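Local coordinates for bsobi restriction endonuclease (Geobacillus stearothermophilus, PDB 1DC1) that cuts double-stranded DNA at the degenerate sequence 5'-CYCGRG-3', cleaving after the first C, as a homodimer that encircles the DNA, at a contact of chain A with DNA and the interface of chains A and B. Numbering follows the deposited sequence. Chains: chain A/B, Bsobi restriction endonuclease.

Contact 1: a contact of chain A with DNA. Residues chain A 131, 134-135, 242-246. With nucleotides of chain C.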
# COMPACT_ATOMS: atom_id res chain seq x y z
N ARG A 131 -7.92 4.61 4.79
CA ARG A 131 -7.64 4.22 3.41
C ARG A 131 -8.90 3.57 2.83
O ARG A 131 -9.27 3.84 1.68
CB ARG A 131 -6.39 3.32 3.39
CG ARG A 131 -5.07 4.16 3.69
CD ARG A 131 -3.85 3.22 3.92
NE ARG A 131 -2.50 3.84 3.97
CZ ARG A 131 -2.15 4.81 4.82
NH1 ARG A 131 -3.00 5.32 5.69
NH2 ARG A 131 -0.90 5.17 4.91
N ALA A 134 -11.56 6.29 2.15
CA ALA A 134 -11.24 6.99 0.90
C ALA A 134 -11.76 6.20 -0.32
O ALA A 134 -12.32 6.79 -1.27
CB ALA A 134 -9.73 7.18 0.79
N GLY A 135 -11.60 4.87 -0.30
CA GLY A 135 -12.10 4.03 -1.38
C GLY A 135 -13.63 4.11 -1.51
O GLY A 135 -14.17 4.31 -2.62
N LYS A 242 -9.81 4.01 -8.88
CA LYS A 242 -8.85 4.37 -7.81
C LYS A 242 -9.16 5.77 -7.31
O LYS A 242 -8.99 6.74 -8.05
CB LYS A 242 -7.40 4.30 -8.33
CG LYS A 242 -7.04 2.98 -9.00
CD LYS A 242 -6.69 1.95 -7.99
CE LYS A 242 -7.39 0.68 -8.25
NZ LYS A 242 -8.68 0.69 -7.50
N GLY A 243 -9.65 5.86 -6.08
CA GLY A 243 -10.04 7.13 -5.48
C GLY A 243 -8.95 7.78 -4.65
O GLY A 243 -9.20 8.79 -4.01
N GLY A 244 -7.75 7.19 -4.66
CA GLY A 244 -6.64 7.74 -3.89
C GLY A 244 -6.29 9.13 -4.39
O GLY A 244 -6.35 9.37 -5.59
N ILE A 245 -5.94 10.05 -3.48
CA ILE A 245 -5.54 11.42 -3.87
C ILE A 245 -4.02 11.62 -3.81
O ILE A 245 -3.51 12.67 -4.17
CB ILE A 245 -6.23 12.52 -2.95
CG1 ILE A 245 -6.13 13.91 -3.64
CG2 ILE A 245 -5.59 12.54 -1.54
CD1 ILE A 245 -6.64 13.98 -5.10
N ASP A 246 -3.29 10.62 -3.34
CA ASP A 246 -1.85 10.75 -3.21
C ASP A 246 -1.09 10.57 -4.53
O ASP A 246 -1.11 9.51 -5.14
CB ASP A 246 -1.37 9.74 -2.16
CG ASP A 246 0.10 9.79 -1.94
OD1 ASP A 246 0.71 10.85 -2.21
OD2 ASP A 246 0.67 8.77 -1.50
P DT C 6 -8.91 -2.09 -5.15
OP1 DT C 6 -9.66 -1.36 -6.21
OP2 DT C 6 -7.45 -2.29 -5.26
O5' DT C 6 -9.13 -1.37 -3.75
C5' DT C 6 -10.43 -0.89 -3.33
C4' DT C 6 -10.29 -0.09 -2.05
O4' DT C 6 -9.92 -0.97 -0.96
C3' DT C 6 -9.20 1.00 -2.05
O3' DT C 6 -9.71 2.21 -2.62
C2' DT C 6 -8.88 1.16 -0.59
C1' DT C 6 -9.08 -0.27 -0.06
N1 DT C 6 -7.82 -0.98 0.03
C2 DT C 6 -7.15 -0.87 1.23
O2 DT C 6 -7.56 -0.19 2.13
N3 DT C 6 -6.00 -1.59 1.30
C4 DT C 6 -5.45 -2.40 0.29
O4 DT C 6 -4.45 -3.04 0.51
C5 DT C 6 -6.19 -2.42 -0.97
C7 DT C 6 -5.65 -3.19 -2.14
C6 DT C 6 -7.33 -1.72 -1.03
P DC C 7 -8.76 3.16 -3.48
OP1 DC C 7 -9.57 4.29 -3.89
OP2 DC C 7 -7.98 2.43 -4.47
O5' DC C 7 -7.69 3.67 -2.43
C5' DC C 7 -8.08 4.42 -1.24
C4' DC C 7 -6.86 4.76 -0.41
O4' DC C 7 -6.19 3.55 0.07
C3' DC C 7 -5.80 5.57 -1.16
O3' DC C 7 -5.28 6.54 -0.30
C2' DC C 7 -4.69 4.58 -1.42
C1' DC C 7 -4.80 3.60 -0.25
N1 DC C 7 -4.31 2.23 -0.58
C2 DC C 7 -3.31 1.64 0.25
O2 DC C 7 -3.00 2.19 1.32
N3 DC C 7 -2.72 0.49 -0.15
C4 DC C 7 -3.11 -0.11 -1.28
N4 DC C 7 -2.45 -1.17 -1.68
C5 DC C 7 -4.20 0.40 -2.06
C6 DC C 7 -4.75 1.56 -1.69
P DG C 8 -4.75 7.95 -0.86
OP1 DG C 8 -5.82 8.95 -0.80
OP2 DG C 8 -3.95 7.80 -2.12
O5' DG C 8 -3.74 8.34 0.32
C5' DG C 8 -4.16 8.29 1.71
C4' DG C 8 -2.98 7.91 2.57
O4' DG C 8 -2.56 6.57 2.22
C3' DG C 8 -1.76 8.81 2.34
O3' DG C 8 -0.98 8.93 3.54
C2' DG C 8 -0.91 7.99 1.37
C1' DG C 8 -1.19 6.57 1.82
N9 DG C 8 -1.02 5.57 0.77
C8 DG C 8 -1.42 5.65 -0.55
N7 DG C 8 -1.04 4.62 -1.26
C5 DG C 8 -0.35 3.81 -0.36
C6 DG C 8 0.31 2.57 -0.56
O6 DG C 8 0.46 1.95 -1.62
N1 DG C 8 0.83 2.05 0.63
C2 DG C 8 0.75 2.67 1.86
N2 DG C 8 1.32 2.01 2.92
N3 DG C 8 0.15 3.85 2.05
C4 DG C 8 -0.37 4.35 0.91
O HOH W 1 -2.80 7.23 -4.68
O HOH W 2 -12.19 3.56 -4.81

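Contact 2: the interface of chains A and B. Residues chain A 84-87, 90; chain B 21, 24-25, 29.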
# COMPACT_ATOMS: atom_id res chain seq x y z
N LYS A 84 -4.06 -12.35 13.98
CA LYS A 84 -4.59 -13.54 13.36
C LYS A 84 -3.61 -14.73 13.29
O LYS A 84 -4.06 -15.88 13.28
CB LYS A 84 -5.00 -13.22 11.93
CG LYS A 84 -6.12 -12.25 11.75
CD LYS A 84 -6.52 -12.12 10.24
CE LYS A 84 -5.31 -12.27 9.20
NZ LYS A 84 -4.52 -11.01 8.88
N PHE A 85 -2.31 -14.44 13.23
CA PHE A 85 -1.28 -15.50 13.10
C PHE A 85 -0.61 -15.92 14.43
O PHE A 85 0.21 -16.83 14.46
CB PHE A 85 -0.24 -15.07 12.02
CG PHE A 85 -0.83 -14.83 10.64
CD1 PHE A 85 -1.40 -13.60 10.31
CD2 PHE A 85 -0.89 -15.86 9.71
CE1 PHE A 85 -2.02 -13.43 9.10
CE2 PHE A 85 -1.52 -15.69 8.49
CZ PHE A 85 -2.09 -14.48 8.18
N LEU A 86 -1.01 -15.28 15.52
CA LEU A 86 -0.45 -15.56 16.83
C LEU A 86 -1.22 -16.60 17.65
O LEU A 86 -2.44 -16.58 17.65
CB LEU A 86 -0.43 -14.27 17.65
CG LEU A 86 0.34 -13.07 17.10
CD1 LEU A 86 0.50 -12.08 18.23
CD2 LEU A 86 1.70 -13.47 16.48
N THR A 87 -0.52 -17.45 18.37
CA THR A 87 -1.16 -18.42 19.25
C THR A 87 -1.43 -17.65 20.56
O THR A 87 -0.94 -16.53 20.76
CB THR A 87 -0.24 -19.56 19.61
OG1 THR A 87 0.87 -19.03 20.36
CG2 THR A 87 0.28 -20.25 18.37
N ASP A 90 1.75 -16.70 22.20
CA ASP A 90 2.47 -15.62 21.49
C ASP A 90 1.95 -14.31 22.05
O ASP A 90 2.71 -13.41 22.41
CB ASP A 90 2.13 -15.65 20.01
CG ASP A 90 2.90 -16.71 19.24
OD1 ASP A 90 3.97 -17.19 19.67
OD2 ASP A 90 2.43 -17.10 18.17
N TYR B 21 2.34 -21.36 6.45
CA TYR B 21 1.71 -20.74 7.59
C TYR B 21 2.75 -20.39 8.69
O TYR B 21 2.74 -19.28 9.25
CB TYR B 21 0.64 -21.69 8.11
CG TYR B 21 -0.11 -21.07 9.23
CD1 TYR B 21 -1.10 -20.14 9.00
CD2 TYR B 21 0.28 -21.31 10.54
CE1 TYR B 21 -1.70 -19.44 10.04
CE2 TYR B 21 -0.31 -20.61 11.60
CZ TYR B 21 -1.29 -19.69 11.33
OH TYR B 21 -1.85 -18.99 12.38
N TYR B 24 4.74 -17.31 7.76
CA TYR B 24 3.92 -16.10 7.92
C TYR B 24 3.89 -15.68 9.42
O TYR B 24 4.13 -14.52 9.74
CB TYR B 24 2.48 -16.32 7.40
CG TYR B 24 2.31 -16.12 5.89
CD1 TYR B 24 2.80 -14.96 5.24
CD2 TYR B 24 1.68 -17.08 5.10
CE1 TYR B 24 2.68 -14.77 3.86
CE2 TYR B 24 1.55 -16.87 3.69
CZ TYR B 24 2.05 -15.72 3.09
OH TYR B 24 1.92 -15.50 1.76
N ARG B 25 3.58 -16.61 10.32
CA ARG B 25 3.57 -16.30 11.74
C ARG B 25 4.95 -15.79 12.18
O ARG B 25 5.06 -14.75 12.89
CB ARG B 25 3.14 -17.55 12.50
CG ARG B 25 3.25 -17.46 13.97
CD ARG B 25 2.66 -18.71 14.60
NE ARG B 25 2.99 -18.69 16.02
CZ ARG B 25 4.00 -19.36 16.57
NH1 ARG B 25 4.77 -20.12 15.81
NH2 ARG B 25 4.29 -19.22 17.87
N ILE B 29 5.71 -12.04 13.76
CA ILE B 29 6.36 -11.88 15.07
C ILE B 29 7.65 -11.01 15.00
O ILE B 29 7.86 -10.12 15.84
CB ILE B 29 6.63 -13.29 15.64
CG1 ILE B 29 5.29 -13.89 16.05
CG2 ILE B 29 7.59 -13.24 16.80
CD1 ILE B 29 5.36 -15.37 16.40

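Contact 1: a contact of chain A with DNA
This contact belongs to the catalytic centre of the canonical restriction-enzyme fold: A:Lys242, at the end of strand 235-242, is the lysine of the PD-(D/E)XK motif. T-C-G of the strand matches Y-C-G of the recognition sequence, so the DT6 phosphate is most likely the one cut. The lysine chain bends at chi2 (-82°) and again beyond it, bringing its ammonium to OP1 of DT6, where NZ lies 2.6 Å away in a hydrogen bond and salt bridge. The same NZ is 3.6 Å from OP2 of DC7, so one long, flexible cation serves two neighbouring phosphates and would probably offset charge at the scissile group. Beyond the strand the loop continues with backbone amides. A:Gly243 N donates to OP1 of DC7 at 2.7 Å. A:Ile245 N and A:Asp246 N then divide the DG8 phosphate, taking OP1 and OP2 respectively. Glycines suit this turn because the main chain passes so close to the DNA; CA of A:Gly244 packs against the DC7 sugar. On the other flank, helix 110-152 lies against the sugars, where small A:Ala134 and A:Gly135 permit close approach. From this helix A:Arg131, long enough to span the distance, stretches through the minor groove, CG beside the backbone N and the chain extended to NE. Its flat tip suits the sugar: O4' of DG8 sits 3.1 Å above the centre of the guanidinium face, while O2 of DC7 lies in plane at its edge; the NE hydrogen points elsewhere. At the tip, NH2 of A:Arg131 makes a weak hydrogen bond, 3.3 Å long, to N3 on the sugar edge of the DG8 base.

Contact 2: the interface of chains A and B
The guanidinium of B:Arg25 has CD1 of B:Ile29 3.9 Å above one face, displaced toward the rim, with the carbonyl O of A:Phe85 and OD2 of A:Asp90 in plane at its edge. Its plane and the A:Asp90 carboxylate are only 17° apart, and the two chains meet tip to tip. B:Arg25 stays extended, with CG anti to its backbone N (chi1 172°), which carries the charge from its helix to the neighbouring subunit. It grips side-on: NE donates to OD2 at 2.7 Å, and NH2 donates to OD1 at 2.7 Å while also sharing OD2, all through the syn lone pairs. An arginine suits this place because its flat array of N-H groups matches both carboxylate oxygens. An alanine here would remove this salt bridge and would probably leave the aspartate charge poorly compensated and the subunit contact weaker. A:Asp90 is short enough to accept from its own chain too: A:Thr87 N donates to OD2 at 3.0 Å from above the carboxylate plane. In return the A:Thr87 hydroxyl, OG1, accepts from A:Asp90 N at 3.1 Å, a reciprocal capping box; the helix start would also tend to stabilise the negative charge. Apolar groups suit the flank of the ion pair, packing carbon to carbon: the A:Phe85 and B:Tyr21 side chains cross obliquely, CD2 of A:Phe85 being 3.7 Å from CE1 of B:Tyr21, and A:Leu86 CD2 packs 3.6 Å from CG1 of branched B:Ile29. In the fold, the loop 84-87 and the first turn of helix 88-103 of chain A lie along the N-terminal part of the long helix 21-53 of chain B.

Contact 1 and contact 2 lie about 30 Å apart, measured between the centres of their C-alpha atoms, and share no residue. Contact 1 uses strand 235-242, the loop after it and helix 110-152 of chain A; contact 2 pairs the loop 84-87 and the start of helix 88-103 of chain A with helix 21-53 of chain B. One therefore grips the substrate, whereas the other joins the subunits of the homodimer. Two-fold symmetry gives contact 2 a twin with chains exchanged, and each subunit has its own active site. Such joining is likely to contribute to closing the protein around DNA.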